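Local coordinates for protein kojibiose phosphorylase (Gut metagenome, PDB 6W0P) that belongs to glycoside hydrolase family 65, with an N-terminal beta domain, a helical central catalytic domain and a small C-terminal beta domain, at residues A[692-697]-A[716-721]. Numbering follows the deposited sequence.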
ATOM      1  N   LEU A 692     -33.981  30.793  10.916  1.00 31.69           N
ATOM      2  CA  LEU A 692     -34.620  29.993   9.837  1.00 32.02           C
ATOM      3  C   LEU A 692     -34.709  30.868   8.588  1.00 32.59           C
ATOM      4  O   LEU A 692     -34.910  32.084   8.756  1.00 32.74           O
ATOM      5  CB  LEU A 692     -36.024  29.565  10.278  1.00 32.16           C
ATOM      6  CG  LEU A 692     -36.091  28.658  11.506  1.00 31.88           C
ATOM      7  CD1 LEU A 692     -37.544  28.438  11.926  1.00 32.11           C
ATOM      8  CD2 LEU A 692     -35.420  27.332  11.222  1.00 31.63           C
ATOM      9  N   THR A 693     -34.500  30.270   7.407  1.00 32.83           N
ATOM     10  CA  THR A 693     -34.722  30.876   6.069  1.00 33.42           C
ATOM     11  C   THR A 693     -35.381  29.835   5.183  1.00 32.92           C
ATOM     12  O   THR A 693     -34.740  29.273   4.301  1.00 32.71           O
ATOM     13  CB  THR A 693     -33.418  31.344   5.411  1.00 33.77           C
ATOM     14  OG1 THR A 693     -32.735  32.144   6.364  1.00 34.96           O
ATOM     15  CG2 THR A 693     -33.648  32.146   4.146  1.00 34.08           C
ATOM     16  N   PRO A 694     -36.644  29.473   5.461  1.00 33.16           N
ATOM     17  CA  PRO A 694     -37.292  28.375   4.751  1.00 33.78           C
ATOM     18  C   PRO A 694     -37.511  28.643   3.251  1.00 34.39           C
ATOM     19  O   PRO A 694     -38.024  29.689   2.882  1.00 34.30           O
ATOM     20  CB  PRO A 694     -38.604  28.176   5.524  1.00 33.74           C
ATOM     21  CG  PRO A 694     -38.326  28.769   6.881  1.00 33.60           C
ATOM     22  CD  PRO A 694     -37.455  29.971   6.575  1.00 34.06           C
ATOM     23  N   THR A 695     -37.074  27.687   2.429  1.00 34.49           N
ATOM     24  CA  THR A 695     -37.236  27.688   0.954  1.00 34.92           C
ATOM     25  C   THR A 695     -37.993  26.416   0.557  1.00 35.45           C
ATOM     26  O   THR A 695     -38.192  25.545   1.417  1.00 35.57           O
ATOM     27  CB  THR A 695     -35.874  27.832   0.266  1.00 34.99           C
ATOM     28  OG1 THR A 695     -34.981  26.854   0.808  1.00 34.47           O
ATOM     29  CG2 THR A 695     -35.282  29.217   0.432  1.00 35.21           C
ATOM     30  N   SER A 696     -38.399  26.320  -0.699  1.00 36.41           N
ATOM     31  CA  SER A 696     -39.375  25.316  -1.190  1.00 37.77           C
ATOM     32  C   SER A 696     -38.621  24.133  -1.794  1.00 37.75           C
ATOM     33  O   SER A 696     -37.601  24.359  -2.485  1.00 37.50           O
ATOM     34  CB  SER A 696     -40.306  25.930  -2.219  1.00 38.30           C
ATOM     35  OG  SER A 696     -41.088  26.969  -1.650  1.00 39.47           O
ATOM     36  N   ASN A 697     -39.129  22.926  -1.559  1.00 38.84           N
ATOM     37  CA  ASN A 697     -38.847  21.739  -2.406  1.00 38.82           C
ATOM     38  C   ASN A 697     -39.938  21.704  -3.480  1.00 39.77           C
ATOM     39  O   ASN A 697     -41.110  21.610  -3.092  1.00 39.69           O
ATOM     40  CB  ASN A 697     -38.801  20.467  -1.573  1.00 38.54           C
ATOM     41  CG  ASN A 697     -38.436  19.237  -2.377  1.00 38.54           C
ATOM     42  OD1 ASN A 697     -38.806  19.131  -3.536  1.00 38.98           O
ATOM     43  ND2 ASN A 697     -37.724  18.298  -1.767  1.00 38.78           N
ATOM     44  N   VAL A 716     -42.132  23.596  12.877  1.00 29.28           N
ATOM     45  CA  VAL A 716     -41.937  24.509  11.736  1.00 29.77           C
ATOM     46  C   VAL A 716     -42.610  23.857  10.545  1.00 30.58           C
ATOM     47  O   VAL A 716     -42.104  22.838  10.096  1.00 29.65           O
ATOM     48  CB  VAL A 716     -40.451  24.788  11.463  1.00 29.59           C
ATOM     49  CG1 VAL A 716     -40.297  25.731  10.287  1.00 29.30           C
ATOM     50  CG2 VAL A 716     -39.720  25.321  12.687  1.00 29.70           C
ATOM     51  N   LYS A 717     -43.703  24.462  10.072  1.00 32.18           N
ATOM     52  CA  LYS A 717     -44.429  24.076   8.842  1.00 32.84           C
ATOM     53  C   LYS A 717     -44.167  25.129   7.763  1.00 32.27           C
ATOM     54  O   LYS A 717     -44.412  26.310   8.030  1.00 31.94           O
ATOM     55  CB  LYS A 717     -45.932  23.942   9.126  1.00 34.28           C
ATOM     56  CG  LYS A 717     -46.748  23.444   7.941  1.00 35.58           C
ATOM     57  CD  LYS A 717     -48.194  23.216   8.269  1.00 37.72           C
ATOM     58  CE  LYS A 717     -48.995  22.957   7.011  1.00 40.25           C
ATOM     59  NZ  LYS A 717     -50.356  22.450   7.303  1.00 41.89           N
ATOM     60  N   VAL A 718     -43.737  24.690   6.582  1.00 32.01           N
ATOM     61  CA  VAL A 718     -43.434  25.559   5.409  1.00 33.04           C
ATOM     62  C   VAL A 718     -44.323  25.133   4.234  1.00 34.45           C
ATOM     63  O   VAL A 718     -44.211  23.979   3.817  1.00 33.77           O
ATOM     64  CB  VAL A 718     -41.943  25.482   5.058  1.00 32.14           C
ATOM     65  CG1 VAL A 718     -41.570  26.467   3.959  1.00 32.64           C
ATOM     66  CG2 VAL A 718     -41.090  25.689   6.295  1.00 31.79           C
ATOM     67  N   ASP A 719     -45.211  26.017   3.771  1.00 37.23           N
ATOM     68  CA  ASP A 719     -46.006  25.825   2.517  1.00 40.57           C
ATOM     69  C   ASP A 719     -45.617  26.928   1.530  1.00 42.71           C
ATOM     70  O   ASP A 719     -44.572  27.575   1.760  1.00 42.52           O
ATOM     71  CB  ASP A 719     -47.518  25.714   2.769  1.00 40.65           C
ATOM     72  CG  ASP A 719     -48.213  26.961   3.292  1.00 41.50           C
ATOM     73  OD1 ASP A 719     -47.733  28.069   3.033  1.00 42.98           O
ATOM     74  OD2 ASP A 719     -49.233  26.811   3.971  1.00 43.02           O
ATOM     75  N   LYS A 720     -46.391  27.114   0.456  1.00 46.79           N
ATOM     76  CA  LYS A 720     -46.042  28.077  -0.624  1.00 50.73           C
ATOM     77  C   LYS A 720     -46.139  29.521  -0.078  1.00 49.39           C
ATOM     78  O   LYS A 720     -45.270  30.339  -0.441  1.00 46.98           O
ATOM     79  CB  LYS A 720     -46.911  27.826  -1.868  1.00 55.38           C
ATOM     80  CG  LYS A 720     -48.357  28.317  -1.784  1.00 60.92           C
ATOM     81  CD  LYS A 720     -49.317  27.790  -2.867  1.00 64.14           C
ATOM     82  CE  LYS A 720     -49.389  28.681  -4.095  1.00 66.32           C
ATOM     83  NZ  LYS A 720     -50.303  28.127  -5.123  1.00 67.11           N
ATOM     84  N   ASP A 721     -47.121  29.802   0.792  1.00 48.08           N
ATOM     85  CA  ASP A 721     -47.536  31.174   1.202  1.00 48.50           C
ATOM     86  C   ASP A 721     -47.014  31.533   2.596  1.00 46.03           C
ATOM     87  O   ASP A 721     -46.839  32.716   2.830  1.00 47.11           O
ATOM     88  CB  ASP A 721     -49.060  31.305   1.230  1.00 50.47           C
ATOM     89  CG  ASP A 721     -49.736  30.872  -0.063  1.00 53.36           C
ATOM     90  OD1 ASP A 721     -49.165  31.162  -1.149  1.00 55.32           O
ATOM     91  OD2 ASP A 721     -50.814  30.232   0.021  1.00 53.63           O
TER
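Val-718 meets Pro-694 through both of its methyl groups, the two side chains crossing at about a right angle. From its CB, which points at the facing loop, Val-718 forks into two branches. Val-718 CG2, lying anti to its own carbonyl carbon, comes within 3.6 Å of Pro-694 CB and also grazes Pro-694 CG. The other branch, Val-718 CG1, sits 3.8 Å from Pro-694 CB and more loosely approaches Thr-695 O. Pro-694 CB is thus held against the fork of the valine, while Val-723 touches the same proline from strand 722-726.

Two residues back on each segment, Leu-692 and Val-716 reach toward each other tip to tip. With Leu-692 CG beside its backbone N (chi1 -63°) and chi2 extended, Leu-692 CD1 is carried to 3.9 Å from Val-716 CG2. Both side-chain pairs are apolar, and two carbonyls of the loop find partners outside the contact: Pro-694 O bonds to the hydroxyl of Tyr-738 and Thr-695 O to that of Tyr-703. Beyond the valines, Asp-719 OD1 accepts from Asp-721 N (2.9 Å), an Asx turn at the bend into strand 722-726.

The arrangement is the buried interface between two beta-sheets of the C-terminal domain, with Val-716 and Val-718, alternate residues at the end of strand 712-718, packing on Leu-692 at the end of strand 689-692 and on Pro-694 in the loop that follows.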